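Local atomic coordinates of pyridoxamine 5-phosphate-dependent dehydrase (Escherichia coli, PDB entry 3B8X), a protein that catalyses removal of the C3'-hydroxyl from GDP-4-keto-6-deoxy-D-mannose by a combined transamination and deoxygenation in the biosynthesis of L-colitose, a sugar of the O-antigen. Residues L63-A68 and I157-N162; I83-V88 and T92-L97; E280-K285 and F304-I309; H289-V294 and S314-K319. The protein carries 1 engineered substitution. One frame throughout, in Å; residues are numbered along the deposited sequence.

Contact 1: L63-A68 and I157-N162. With G4M ([(2R,3S,4R,5R)-5-(2-amino-6-oxo-1,6-dihydro-9H-purin-9-yl)-3,4-dihydroxytetrahydrofuran-2-yl]methyl (2R,3S,4S,5S,6R)-3,4-dihydroxy-5-[({3-hydroxy-2-methyl-5-[(phosphonooxy)methyl]pyridin-4-yl}methyl)amino]-6-methyltetrahydro-2H-pyran-2-yl dihydrogen diphosphate), chain O.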
# COMPACT_ATOMS: atom_id res chain seq x y z
N LEU B 63 -3.75 7.39 3.21
CA LEU B 63 -3.47 7.71 1.81
C LEU B 63 -4.78 7.83 1.03
O LEU B 63 -5.03 8.81 0.32
CB LEU B 63 -2.53 6.69 1.17
CG LEU B 63 -2.13 6.87 -0.29
CD1 LEU B 63 -1.20 8.02 -0.54
CD2 LEU B 63 -1.49 5.57 -0.70
N LEU B 64 -5.64 6.83 1.20
CA LEU B 64 -6.96 6.85 0.54
C LEU B 64 -7.85 7.97 1.02
O LEU B 64 -8.68 8.46 0.24
CB LEU B 64 -7.68 5.50 0.66
CG LEU B 64 -7.07 4.26 -0.04
CD1 LEU B 64 -8.04 3.15 -0.41
CD2 LEU B 64 -6.26 4.60 -1.25
N MET B 65 -7.77 8.30 2.32
CA MET B 65 -8.62 9.38 2.85
C MET B 65 -8.36 10.66 2.07
O MET B 65 -9.30 11.30 1.59
CB MET B 65 -8.38 9.59 4.35
CG MET B 65 -9.18 10.70 4.85
SD MET B 65 -9.10 10.78 6.66
CE MET B 65 -7.34 11.09 7.03
N ILE B 66 -7.09 11.03 1.93
CA ILE B 66 -6.71 12.24 1.16
C ILE B 66 -7.03 12.12 -0.34
O ILE B 66 -7.57 13.01 -0.99
CB ILE B 66 -5.18 12.53 1.33
CG1 ILE B 66 -4.88 12.70 2.81
CG2 ILE B 66 -4.77 13.76 0.54
CD1 ILE B 66 -5.81 13.73 3.49
N ALA B 67 -6.63 11.02 -0.93
CA ALA B 67 -6.87 10.84 -2.35
C ALA B 67 -8.34 10.96 -2.75
O ALA B 67 -8.71 11.56 -3.76
CB ALA B 67 -6.35 9.51 -2.76
N ALA B 68 -9.20 10.29 -2.00
CA ALA B 68 -10.60 10.34 -2.36
C ALA B 68 -11.15 11.75 -2.54
O ALA B 68 -12.03 11.94 -3.35
CB ALA B 68 -11.41 9.60 -1.33
N ILE B 157 -13.27 21.10 5.48
CA ILE B 157 -13.51 19.70 5.76
C ILE B 157 -12.74 19.29 7.02
O ILE B 157 -11.56 19.66 7.21
CB ILE B 157 -12.98 18.83 4.62
CG1 ILE B 157 -13.72 19.10 3.32
CG2 ILE B 157 -13.06 17.36 5.01
CD1 ILE B 157 -12.82 19.06 2.09
N LEU B 158 -13.38 18.43 7.81
CA LEU B 158 -12.74 17.88 9.00
C LEU B 158 -12.44 16.41 8.74
O LEU B 158 -13.36 15.62 8.36
CB LEU B 158 -13.70 17.98 10.20
CG LEU B 158 -13.26 17.32 11.49
CD1 LEU B 158 -12.02 18.02 12.06
CD2 LEU B 158 -14.37 17.26 12.48
N LEU B 159 -11.17 16.04 8.97
CA LEU B 159 -10.75 14.64 8.82
C LEU B 159 -10.17 14.22 10.14
O LEU B 159 -9.68 15.08 10.83
CB LEU B 159 -9.62 14.57 7.83
CG LEU B 159 -10.17 15.01 6.46
CD1 LEU B 159 -9.04 15.17 5.47
CD2 LEU B 159 -11.27 14.06 6.00
N GLU B 160 -10.16 12.94 10.49
CA GLU B 160 -9.50 12.54 11.73
C GLU B 160 -8.56 11.42 11.36
O GLU B 160 -8.93 10.54 10.58
CB GLU B 160 -10.47 11.87 12.69
CG GLU B 160 -11.31 12.81 13.54
CD GLU B 160 -12.35 12.05 14.35
OE1 GLU B 160 -12.04 11.58 15.46
OE2 GLU B 160 -13.47 11.85 13.84
N ASP B 161 -7.36 11.45 11.90
CA ASP B 161 -6.46 10.33 11.74
C ASP B 161 -6.67 9.70 13.13
O ASP B 161 -6.28 10.29 14.13
CB ASP B 161 -4.99 10.78 11.53
CG ASP B 161 -3.99 9.60 11.68
OD1 ASP B 161 -4.42 8.60 12.30
OD2 ASP B 161 -2.81 9.67 11.19
N ASN B 162 -7.42 8.60 13.19
CA ASN B 162 -7.68 7.92 14.44
C ASN B 162 -6.91 6.61 14.65
O ASN B 162 -7.32 5.75 15.42
CB ASN B 162 -9.17 7.60 14.63
CG ASN B 162 -9.57 7.54 16.14
OD1 ASN B 162 -9.14 8.36 16.95
ND2 ASN B 162 -10.38 6.56 16.49
OP3 G4M O . 1.18 1.55 11.36
PL G4M O . -0.04 1.90 10.40
OP1 G4M O . 0.41 2.06 8.85
OP2 G4M O . -1.14 0.73 10.51
OP4 G4M O . -0.78 3.24 10.96
C5B G4M O . 0.02 4.34 10.61
C5L G4M O . -0.32 5.43 11.55
C6L G4M O . -1.10 6.50 11.11
N1L G4M O . -1.35 7.50 11.91
C2L G4M O . -0.91 7.57 13.15
C2A G4M O . -1.20 8.78 14.00
C3L G4M O . -0.16 6.54 13.71
O3L G4M O . 0.32 6.70 14.96
C4L G4M O . 0.12 5.40 12.88
C4A G4M O . 0.89 4.32 13.35
N4A G4M O . 1.43 4.38 14.53
C4G G4M O . 2.11 3.24 15.03
C5G G4M O . 3.27 3.63 15.92
C6G G4M O . 2.82 4.64 16.97
O5G G4M O . 3.55 2.40 16.58
C3G G4M O . 2.69 2.38 13.89
O3G G4M O . 1.86 1.23 13.76
C2G G4M O . 4.12 1.91 14.28
O2G G4M O . 4.56 0.82 13.46
C1G G4M O . 4.17 1.45 15.72
O1G G4M O . 5.53 1.51 16.10
P2 G4M O . 6.12 0.39 17.06
O3P G4M O . 5.13 0.17 18.32
O4P G4M O . 7.51 0.95 17.68
OPP G4M O . 6.23 -0.89 16.08
P G4M O . 7.07 -2.11 16.72
O1P G4M O . 8.56 -1.84 17.29
O2P G4M O . 7.15 -3.07 15.45
O5' G4M O . 6.13 -2.94 17.68
C5' G4M O . 6.22 -2.48 19.01
C4' G4M O . 6.48 -3.69 19.90
O4' G4M O . 5.65 -4.80 19.45
C3' G4M O . 7.95 -4.15 19.74
O3' G4M O . 8.33 -4.70 21.00
C2' G4M O . 7.86 -5.23 18.64
O2' G4M O . 8.91 -6.19 18.86
C1' G4M O . 6.52 -5.86 18.99
N9 G4M O . 5.93 -6.54 17.84
C8 G4M O . 5.49 -5.95 16.70
N7 G4M O . 4.99 -6.88 15.92
C4 G4M O . 5.66 -7.89 17.77
C5 G4M O . 5.05 -8.11 16.52
C6 G4M O . 4.64 -9.45 16.17
O6 G4M O . 4.09 -9.74 15.12
N3 G4M O . 5.88 -8.91 18.60
C2 G4M O . 5.51 -10.14 18.26
N1 G4M O . 4.90 -10.43 17.07
N2 G4M O . 5.76 -11.16 19.12
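M65 and L159 mark the nearest backbone approach (CA atoms 8.2 Å apart) of two almost antiparallel elements, the helix segment 63-68 and the strand 157-161, whose axes lie 10.3 Å apart. This is helix-on-sheet packing in the large alpha/beta domain of a fold type I, aspartate aminotransferase-like enzyme, and the strand is an inner one, flanked by 129-135 and 181-185. With CG of M65 opposite the backbone N (chi1 177°) and chi2 extended, the thioether drops onto the sheet; a bend at chi3 (63°) then turns the methyl toward the C-terminal end of the strand. M65 and L159 run alongside each other in opposite senses, with M65 SD 4.0 Å from L159 CD2, while M65 CE rests 3.9 Å from the carbonyl oxygen E160 O. The other branch of the leucine serves the next helix residue: L159 CD1 meets I66 CD1 at 4.1 Å, the two chains crossing nearly at right angles. No hydrogen bond joins the segments, and L133, M181 and T183 of the flanking strands extend the surface beneath M65. The side chain of E160 leaves on the far side of the strand, where the backbone N of G176, F178 and G179 bind its carboxylate. Farther along, D161 turns to the pyridine ring of the cofactor-sugar adduct G4M; D161 OD2, hydrogen-bonded to T93 OG1 and N62 ND2, lies 2.7 Å from N1L of G4M.

Contact 2: I83-V88 and T92-L97. With G4M ([(2R,3S,4R,5R)-5-(2-amino-6-oxo-1,6-dihydro-9H-purin-9-yl)-3,4-dihydroxytetrahydrofuran-2-yl]methyl (2R,3S,4S,5S,6R)-3,4-dihydroxy-5-[({3-hydroxy-2-methyl-5-[(phosphonooxy)methyl]pyridin-4-yl}methyl)amino]-6-methyltetrahydro-2H-pyran-2-yl dihydrogen diphosphate), chain O.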
# COMPACT_ATOMS: atom_id res chain seq x y z
N ILE B 83 -4.46 22.76 4.07
CA ILE B 83 -4.85 21.80 5.11
C ILE B 83 -3.94 22.04 6.34
O ILE B 83 -2.70 22.15 6.22
CB ILE B 83 -4.86 20.31 4.62
CG1 ILE B 83 -5.30 19.37 5.75
CG2 ILE B 83 -3.49 19.85 4.15
CD1 ILE B 83 -6.20 18.23 5.32
N ILE B 84 -4.58 22.16 7.51
CA ILE B 84 -3.89 22.39 8.78
C ILE B 84 -3.79 21.03 9.50
O ILE B 84 -4.72 20.23 9.46
CB ILE B 84 -4.78 23.29 9.70
CG1 ILE B 84 -4.80 24.74 9.21
CG2 ILE B 84 -4.38 23.19 11.17
CD1 ILE B 84 -5.92 25.54 9.85
N VAL B 85 -2.65 20.76 10.12
CA VAL B 85 -2.44 19.52 10.86
C VAL B 85 -1.64 19.93 12.11
O VAL B 85 -0.89 20.93 12.05
CB VAL B 85 -1.47 18.58 10.11
CG1 VAL B 85 -2.14 17.97 8.92
CG2 VAL B 85 -0.22 19.33 9.70
N PRO B 86 -1.73 19.14 13.18
CA PRO B 86 -0.90 19.38 14.38
C PRO B 86 0.55 19.03 14.05
O PRO B 86 0.85 18.35 13.07
CB PRO B 86 -1.47 18.39 15.40
CG PRO B 86 -1.99 17.26 14.55
CD PRO B 86 -2.61 17.97 13.35
N ALA B 87 1.45 19.55 14.87
CA ALA B 87 2.89 19.43 14.72
C ALA B 87 3.41 18.07 15.11
O ALA B 87 4.57 17.77 14.86
CB ALA B 87 3.60 20.51 15.57
N VAL B 88 2.62 17.29 15.84
CA VAL B 88 3.14 16.02 16.31
C VAL B 88 2.14 14.99 15.95
O VAL B 88 0.95 15.14 16.22
CB VAL B 88 3.23 15.94 17.86
CG1 VAL B 88 3.70 14.49 18.34
CG2 VAL B 88 4.13 17.08 18.41
N THR B 92 3.13 9.13 8.34
CA THR B 92 2.11 8.88 7.32
C THR B 92 0.81 9.65 7.51
O THR B 92 -0.09 9.53 6.69
CB THR B 92 1.90 7.39 6.98
OG1 THR B 92 1.38 6.70 8.13
CG2 THR B 92 3.18 6.72 6.50
N THR B 93 0.71 10.46 8.57
CA THR B 93 -0.37 11.43 8.67
C THR B 93 0.01 12.53 7.63
O THR B 93 -0.83 13.00 6.83
CB THR B 93 -0.40 12.12 10.02
OG1 THR B 93 -0.56 11.13 11.04
CG2 THR B 93 -1.63 13.04 10.06
N TYR B 94 1.29 12.87 7.60
CA TYR B 94 1.80 13.92 6.71
C TYR B 94 2.07 13.65 5.20
O TYR B 94 1.84 14.53 4.34
CB TYR B 94 3.09 14.46 7.33
CG TYR B 94 2.89 14.94 8.75
CD1 TYR B 94 2.03 16.00 9.02
CD2 TYR B 94 3.52 14.31 9.80
CE1 TYR B 94 1.81 16.39 10.33
CE2 TYR B 94 3.36 14.71 11.10
CZ TYR B 94 2.52 15.77 11.36
OH TYR B 94 2.32 16.16 12.68
N TYR B 95 2.62 12.49 4.88
CA TYR B 95 3.05 12.22 3.50
C TYR B 95 1.98 12.35 2.43
O TYR B 95 2.24 12.90 1.34
CB TYR B 95 3.81 10.89 3.37
CG TYR B 95 5.04 10.68 4.29
CD1 TYR B 95 5.89 11.73 4.70
CD2 TYR B 95 5.34 9.41 4.77
CE1 TYR B 95 7.00 11.48 5.52
CE2 TYR B 95 6.43 9.17 5.56
CZ TYR B 95 7.25 10.20 5.95
OH TYR B 95 8.37 9.89 6.70
N PRO B 96 0.81 11.73 2.66
CA PRO B 96 -0.23 11.76 1.63
C PRO B 96 -0.52 13.25 1.33
O PRO B 96 -0.99 13.60 0.27
CB PRO B 96 -1.45 11.10 2.32
CG PRO B 96 -0.86 10.27 3.45
CD PRO B 96 0.43 10.96 3.86
N LEU B 97 -0.24 14.13 2.26
CA LEU B 97 -0.58 15.53 2.04
C LEU B 97 0.33 16.04 0.98
O LEU B 97 -0.09 16.65 0.00
CB LEU B 97 -0.45 16.33 3.34
CG LEU B 97 -1.25 15.86 4.57
CD1 LEU B 97 -1.11 16.89 5.68
CD2 LEU B 97 -2.75 15.65 4.23
OP3 G4M O . 1.18 1.55 11.36
PL G4M O . -0.04 1.90 10.40
OP1 G4M O . 0.41 2.06 8.85
OP2 G4M O . -1.14 0.73 10.51
OP4 G4M O . -0.78 3.24 10.96
C5B G4M O . 0.02 4.34 10.61
C5L G4M O . -0.32 5.43 11.55
C6L G4M O . -1.10 6.50 11.11
N1L G4M O . -1.35 7.50 11.91
C2L G4M O . -0.91 7.57 13.15
C2A G4M O . -1.20 8.78 14.00
C3L G4M O . -0.16 6.54 13.71
O3L G4M O . 0.32 6.70 14.96
C4L G4M O . 0.12 5.40 12.88
C4A G4M O . 0.89 4.32 13.35
N4A G4M O . 1.43 4.38 14.53
C4G G4M O . 2.11 3.24 15.03
C5G G4M O . 3.27 3.63 15.92
C6G G4M O . 2.82 4.64 16.97
O5G G4M O . 3.55 2.40 16.58
C3G G4M O . 2.69 2.38 13.89
O3G G4M O . 1.86 1.23 13.76
C2G G4M O . 4.12 1.91 14.28
O2G G4M O . 4.56 0.82 13.46
C1G G4M O . 4.17 1.45 15.72
O1G G4M O . 5.53 1.51 16.10
P2 G4M O . 6.12 0.39 17.06
O3P G4M O . 5.13 0.17 18.32
O4P G4M O . 7.51 0.95 17.68
OPP G4M O . 6.23 -0.89 16.08
P G4M O . 7.07 -2.11 16.72
O1P G4M O . 8.56 -1.84 17.29
O2P G4M O . 7.15 -3.07 15.45
O5' G4M O . 6.13 -2.94 17.68
C5' G4M O . 6.22 -2.48 19.01
C4' G4M O . 6.48 -3.69 19.90
O4' G4M O . 5.65 -4.80 19.45
C3' G4M O . 7.95 -4.15 19.74
O3' G4M O . 8.33 -4.70 21.00
C2' G4M O . 7.86 -5.23 18.64
O2' G4M O . 8.91 -6.19 18.86
C1' G4M O . 6.52 -5.86 18.99
N9 G4M O . 5.93 -6.54 17.84
C8 G4M O . 5.49 -5.95 16.70
N7 G4M O . 4.99 -6.88 15.92
C4 G4M O . 5.66 -7.89 17.77
C5 G4M O . 5.05 -8.11 16.52
C6 G4M O . 4.64 -9.45 16.17
O6 G4M O . 4.09 -9.74 15.12
N3 G4M O . 5.88 -8.91 18.60
C2 G4M O . 5.51 -10.14 18.26
N1 G4M O . 4.90 -10.43 17.07
N2 G4M O . 5.76 -11.16 19.12
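The hydroxyl of Y94 gives a hydrogen bond to the carbonyl of P86 (Y94 OH to P86 O, 2.7 Å), closing the start of a beta-alpha-beta unit in which strand 82-86 leads into helix 91-99 and on to strand 103-107. The donor approaches at a C=O...O angle of 135°, tilted well out of the carbonyl plane. Both P86 O and a valine methyl sit at the edge of the tyrosine ring, with V85 CG2 3.6 Å from Y94 CE1. One turn further along the helix, L97 CD1 settles 3.6 Å from V85 CG1 and 4.1 Å from I83 CG2, so V85 divides its two methyls between tyrosine and leucine. Y94 reaches the strand because CG lies opposite its own carbonyl carbon (chi1 -56°), which swings the ring back toward the C-terminal end of the strand. Around this first shell, F340 stacks on the Y94 ring, F106 meets it obliquely, and V104 packs against both V85 and L97. The opening turn of the helix faces the adduct G4M: T93 OG1, hydrogen-bonded to D161 OD2, lies 3.8 Å from its N1L, and T92 OG1, hydrogen-bonded to S59 OG, lies 3.7 Å from its C5B.

Contact 3: E280-K285 and F304-I309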
# COMPACT_ATOMS: atom_id res chain seq x y z
N GLU B 280 -6.09 4.54 35.09
CA GLU B 280 -6.50 5.10 36.36
C GLU B 280 -5.42 4.93 37.41
O GLU B 280 -5.09 5.87 38.13
CB GLU B 280 -7.77 4.41 36.81
CG GLU B 280 -8.12 4.62 38.27
CD GLU B 280 -9.32 3.76 38.62
OE1 GLU B 280 -9.16 2.54 38.84
OE2 GLU B 280 -10.43 4.31 38.58
N TYR B 281 -4.86 3.74 37.48
CA TYR B 281 -3.80 3.46 38.43
C TYR B 281 -2.54 4.29 38.11
O TYR B 281 -1.91 4.92 38.97
CB TYR B 281 -3.50 1.96 38.33
CG TYR B 281 -2.60 1.49 39.43
CD1 TYR B 281 -3.05 1.53 40.74
CD2 TYR B 281 -1.28 1.10 39.18
CE1 TYR B 281 -2.25 1.12 41.78
CE2 TYR B 281 -0.46 0.72 40.21
CZ TYR B 281 -0.96 0.72 41.52
OH TYR B 281 -0.17 0.31 42.58
N PHE B 282 -2.20 4.31 36.83
CA PHE B 282 -1.05 5.10 36.36
C PHE B 282 -1.16 6.57 36.83
O PHE B 282 -0.22 7.13 37.43
CB PHE B 282 -1.03 5.06 34.82
CG PHE B 282 -0.01 5.99 34.20
CD1 PHE B 282 1.35 5.73 34.32
CD2 PHE B 282 -0.43 7.15 33.54
CE1 PHE B 282 2.31 6.62 33.76
CE2 PHE B 282 0.49 8.05 32.99
CZ PHE B 282 1.87 7.80 33.12
N LEU B 283 -2.32 7.19 36.56
CA LEU B 283 -2.55 8.57 36.93
C LEU B 283 -2.46 8.73 38.44
O LEU B 283 -1.88 9.70 38.96
CB LEU B 283 -3.90 9.08 36.41
CG LEU B 283 -3.95 9.25 34.88
CD1 LEU B 283 -5.34 9.65 34.34
CD2 LEU B 283 -2.81 10.15 34.29
N ASP B 284 -3.03 7.78 39.17
CA ASP B 284 -3.01 7.89 40.61
C ASP B 284 -1.56 7.76 41.07
O ASP B 284 -1.09 8.44 41.98
CB ASP B 284 -3.87 6.80 41.23
CG ASP B 284 -3.52 6.53 42.67
OD1 ASP B 284 -3.51 7.50 43.46
OD2 ASP B 284 -3.24 5.36 43.01
N LYS B 285 -0.81 6.92 40.38
CA LYS B 285 0.58 6.78 40.78
C LYS B 285 1.58 7.88 40.40
O LYS B 285 2.64 8.02 41.04
CB LYS B 285 1.09 5.43 40.27
CG LYS B 285 0.52 4.30 41.04
CD LYS B 285 1.70 3.62 41.68
CE LYS B 285 1.54 3.49 43.16
NZ LYS B 285 2.71 2.70 43.63
N PHE B 304 -3.56 4.80 24.48
CA PHE B 304 -2.77 3.92 23.64
C PHE B 304 -1.48 3.56 24.36
O PHE B 304 -0.97 2.43 24.28
CB PHE B 304 -2.50 4.68 22.33
CG PHE B 304 -1.52 4.01 21.43
CD1 PHE B 304 -1.97 3.12 20.44
CD2 PHE B 304 -0.18 4.31 21.53
CE1 PHE B 304 -1.05 2.52 19.57
CE2 PHE B 304 0.76 3.72 20.71
CZ PHE B 304 0.33 2.81 19.71
N GLY B 305 -0.93 4.55 25.05
CA GLY B 305 0.30 4.41 25.81
C GLY B 305 0.33 5.48 26.89
O GLY B 305 -0.57 6.31 26.96
N PHE B 306 1.37 5.49 27.69
CA PHE B 306 1.53 6.44 28.79
C PHE B 306 2.68 7.41 28.55
O PHE B 306 3.86 7.05 28.71
CB PHE B 306 1.82 5.62 30.05
CG PHE B 306 0.66 4.80 30.48
CD1 PHE B 306 0.81 3.44 30.77
CD2 PHE B 306 -0.61 5.38 30.55
CE1 PHE B 306 -0.28 2.70 31.24
CE2 PHE B 306 -1.72 4.66 30.98
CZ PHE B 306 -1.55 3.30 31.28
N SER B 307 2.34 8.66 28.24
CA SER B 307 3.36 9.65 27.95
C SER B 307 3.86 10.33 29.22
O SER B 307 3.16 10.40 30.23
CB SER B 307 2.75 10.76 27.07
OG SER B 307 1.76 11.46 27.80
N PHE B 308 5.09 10.84 29.11
CA PHE B 308 5.73 11.65 30.15
C PHE B 308 6.42 12.81 29.48
O PHE B 308 6.87 12.70 28.33
CB PHE B 308 6.86 10.89 30.82
CG PHE B 308 6.39 9.79 31.69
CD1 PHE B 308 6.79 8.50 31.41
CD2 PHE B 308 5.56 10.04 32.76
CE1 PHE B 308 6.39 7.46 32.20
CE2 PHE B 308 5.12 8.98 33.55
CZ PHE B 308 5.54 7.68 33.26
N ILE B 309 6.45 13.94 30.18
CA ILE B 309 7.13 15.13 29.72
C ILE B 309 7.84 15.71 30.96
O ILE B 309 7.24 15.91 32.02
CB ILE B 309 6.20 16.16 29.01
CG1 ILE B 309 5.95 15.71 27.58
CG2 ILE B 309 6.95 17.50 28.81
CD1 ILE B 309 4.68 16.21 27.02
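F282 projects from its helix with CG opposite the backbone N (chi1 172°), whereas F306 sets CG opposite its own carbonyl carbon (chi1 -68°), and these two settings lay the rings over one another between helix 255-286 and strand 305-310. The result is an aromatic cluster inside the small alpha/beta domain of the fold, where the end of the long helix packs on a four-stranded antiparallel sheet. Helix and strand segments run nearly parallel, their axes 10.6 Å apart. The F282 and F306 rings form an offset stack, with centroids 4.2 Å apart and planes inclined by 18°. Because the side chains pass in opposite directions, each ring also covers the other's methylene: F306 CB lies 3.9 Å from the centroid of the F282 ring, and F282 CB lies 4.1 Å from that of F306, both CH-pi contacts over the face. The closest carbons of the stack are F282 CD2 and F306 CD2, at 3.5 Å. S307, between the two strand phenylalanines, has its CB pointing away, and its carbonyl oxygen lies near the edge of the F282 ring. F286 meets the rings of both F282 and F308, while I382 and L385 of helix 379-388 help to enclose the group. F308 comes to the edge of F282, near its plane, its own ring turned obliquely, and brings F308 CZ within 3.4 Å of F282 CE1.

Contact 4: H289-V294 and S314-K319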
# COMPACT_ATOMS: atom_id res chain seq x y z
N HIS B 289 3.94 13.70 40.31
CA HIS B 289 5.32 13.38 40.09
C HIS B 289 6.12 14.66 40.17
O HIS B 289 5.68 15.72 39.69
CB HIS B 289 5.51 12.64 38.77
CG HIS B 289 6.79 11.88 38.71
ND1 HIS B 289 8.00 12.50 38.48
CD2 HIS B 289 7.07 10.57 38.91
CE1 HIS B 289 8.96 11.59 38.50
NE2 HIS B 289 8.42 10.41 38.77
N PRO B 290 7.28 14.58 40.83
CA PRO B 290 8.13 15.74 41.04
C PRO B 290 8.80 16.24 39.77
O PRO B 290 9.23 17.37 39.74
CB PRO B 290 9.23 15.23 41.99
CG PRO B 290 9.31 13.77 41.68
CD PRO B 290 7.84 13.38 41.50
N TYR B 291 8.95 15.41 38.76
CA TYR B 291 9.62 15.92 37.56
C TYR B 291 9.03 15.50 36.23
O TYR B 291 9.62 15.77 35.17
CB TYR B 291 11.13 15.67 37.60
CG TYR B 291 11.54 14.22 37.70
CD1 TYR B 291 11.56 13.39 36.58
CD2 TYR B 291 11.95 13.69 38.93
CE1 TYR B 291 12.01 12.06 36.67
CE2 TYR B 291 12.34 12.34 39.04
CZ TYR B 291 12.40 11.56 37.91
OH TYR B 291 12.78 10.25 38.04
N LEU B 292 7.88 14.84 36.27
CA LEU B 292 7.26 14.41 35.03
C LEU B 292 5.79 14.76 34.94
O LEU B 292 5.07 14.49 35.90
CB LEU B 292 7.41 12.90 34.85
CG LEU B 292 8.79 12.26 34.88
CD1 LEU B 292 8.60 10.72 34.94
CD2 LEU B 292 9.48 12.60 33.65
N ASP B 293 5.39 15.32 33.79
CA ASP B 293 3.96 15.59 33.56
C ASP B 293 3.36 14.46 32.75
O ASP B 293 4.03 13.85 31.93
CB ASP B 293 3.77 16.90 32.78
CG ASP B 293 3.90 18.12 33.66
OD1 ASP B 293 3.20 18.12 34.70
OD2 ASP B 293 4.73 19.02 33.36
N VAL B 294 2.08 14.17 32.99
CA VAL B 294 1.42 13.13 32.21
C VAL B 294 0.39 13.74 31.23
O VAL B 294 0.21 14.97 31.15
CB VAL B 294 0.74 12.11 33.14
CG1 VAL B 294 1.81 11.42 34.05
CG2 VAL B 294 -0.32 12.78 34.00
N SER B 314 13.74 21.05 35.77
CA SER B 314 13.91 19.91 36.65
C SER B 314 15.36 19.43 36.71
O SER B 314 15.76 18.75 37.66
CB SER B 314 12.94 18.76 36.32
OG SER B 314 13.56 17.80 35.49
N GLY B 315 16.17 19.83 35.74
CA GLY B 315 17.56 19.35 35.76
C GLY B 315 17.62 17.84 35.45
O GLY B 315 18.61 17.16 35.73
N VAL B 316 16.52 17.32 34.91
CA VAL B 316 16.43 15.92 34.53
C VAL B 316 16.55 15.80 33.01
O VAL B 316 15.94 16.55 32.25
CB VAL B 316 15.11 15.29 35.00
CG1 VAL B 316 15.02 13.82 34.55
CG2 VAL B 316 14.96 15.45 36.52
N ILE B 317 17.38 14.85 32.58
CA ILE B 317 17.65 14.64 31.17
C ILE B 317 16.97 13.41 30.57
O ILE B 317 17.23 12.28 30.99
CB ILE B 317 19.16 14.42 30.94
CG1 ILE B 317 19.94 15.69 31.29
CG2 ILE B 317 19.43 13.91 29.52
CD1 ILE B 317 20.38 15.77 32.75
N ARG B 318 16.22 13.61 29.48
CA ARG B 318 15.60 12.47 28.81
C ARG B 318 16.50 11.25 28.64
O ARG B 318 16.17 10.14 29.08
CB ARG B 318 14.95 12.84 27.48
CG ARG B 318 13.91 11.83 27.14
CD ARG B 318 13.39 11.95 25.74
NE ARG B 318 14.31 12.46 24.72
CZ ARG B 318 13.82 13.04 23.62
NH1 ARG B 318 12.51 13.18 23.50
NH2 ARG B 318 14.62 13.52 22.67
N LYS B 319 17.65 11.44 27.98
CA LYS B 319 18.54 10.31 27.80
C LYS B 319 18.68 9.49 29.09
O LYS B 319 18.70 8.26 29.07
CB LYS B 319 19.89 10.75 27.26
CG LYS B 319 20.10 10.41 25.79
CD LYS B 319 21.35 9.55 25.59
CE LYS B 319 21.18 8.56 24.43
NZ LYS B 319 22.34 8.48 23.47
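Y291 presents one face of its ring to V316, whose CG2 lies over that face, offset toward the rim, 3.8 Å from Y291 CG. The methyl makes a CH-pi contact, V316 CG2 being 4.2 Å from the Y291 ring centroid and 24° off its normal. The second valine methyl, on the same side, lies farther out: V316 CG1 is 4.0 Å from Y291 CD1. Also on this side of the ring, S314 closes against the stem: S314 CB is 3.8 Å from Y291 CB. These residues join the turn before the edge strand 292-293 to the connection that leaves strand 305-310 and enters helix 318-328. The tyrosine takes up the crowded position between its backbone N and carbonyl carbon (chi1 59°), which folds the ring back over H289; H289 CE1 lies 3.3 Å above its centre, on the face opposite V316. The imidazole is itself held in the turn, for Y291 N donates to H289 ND1 over 3.1 Å in a nearly straight bond (168°). Both polar tips reach the C-terminal tail, Y291 OH bonding to K390 O and H289 NE2 to L389 O. With ND1 accepting a backbone N-H and NE2 facing a carbonyl, the histidine is probably neutral with its proton on NE2; no hydrogen bond crosses between the segments, so carbon contacts join them while these polar groups bind within the turn and to the tail.

Contacts 1 and 2 are buried in the large domain, where helices 58-68 and 91-99 reach the same mixed sheet, and they touch: I66 packs on L97, and both contacts border the adduct G4M. Contact 1 is a methionine and aliphatic packing; contact 2 adds a tyrosine ring and its single hydrogen bond. Contacts 3 and 4 belong to the small domain and its antiparallel sheet, their segments alternating along the chain; strands 292-293 and 305-310 pair, and V294 packs on F282 and L283. Contact 3 is a buried all-aromatic cluster, whereas contact 4 lies at the surface and sets a single tyrosine against aliphatic carbons. About 29 Å separates the centres of contacts 1 and 3, which do not touch.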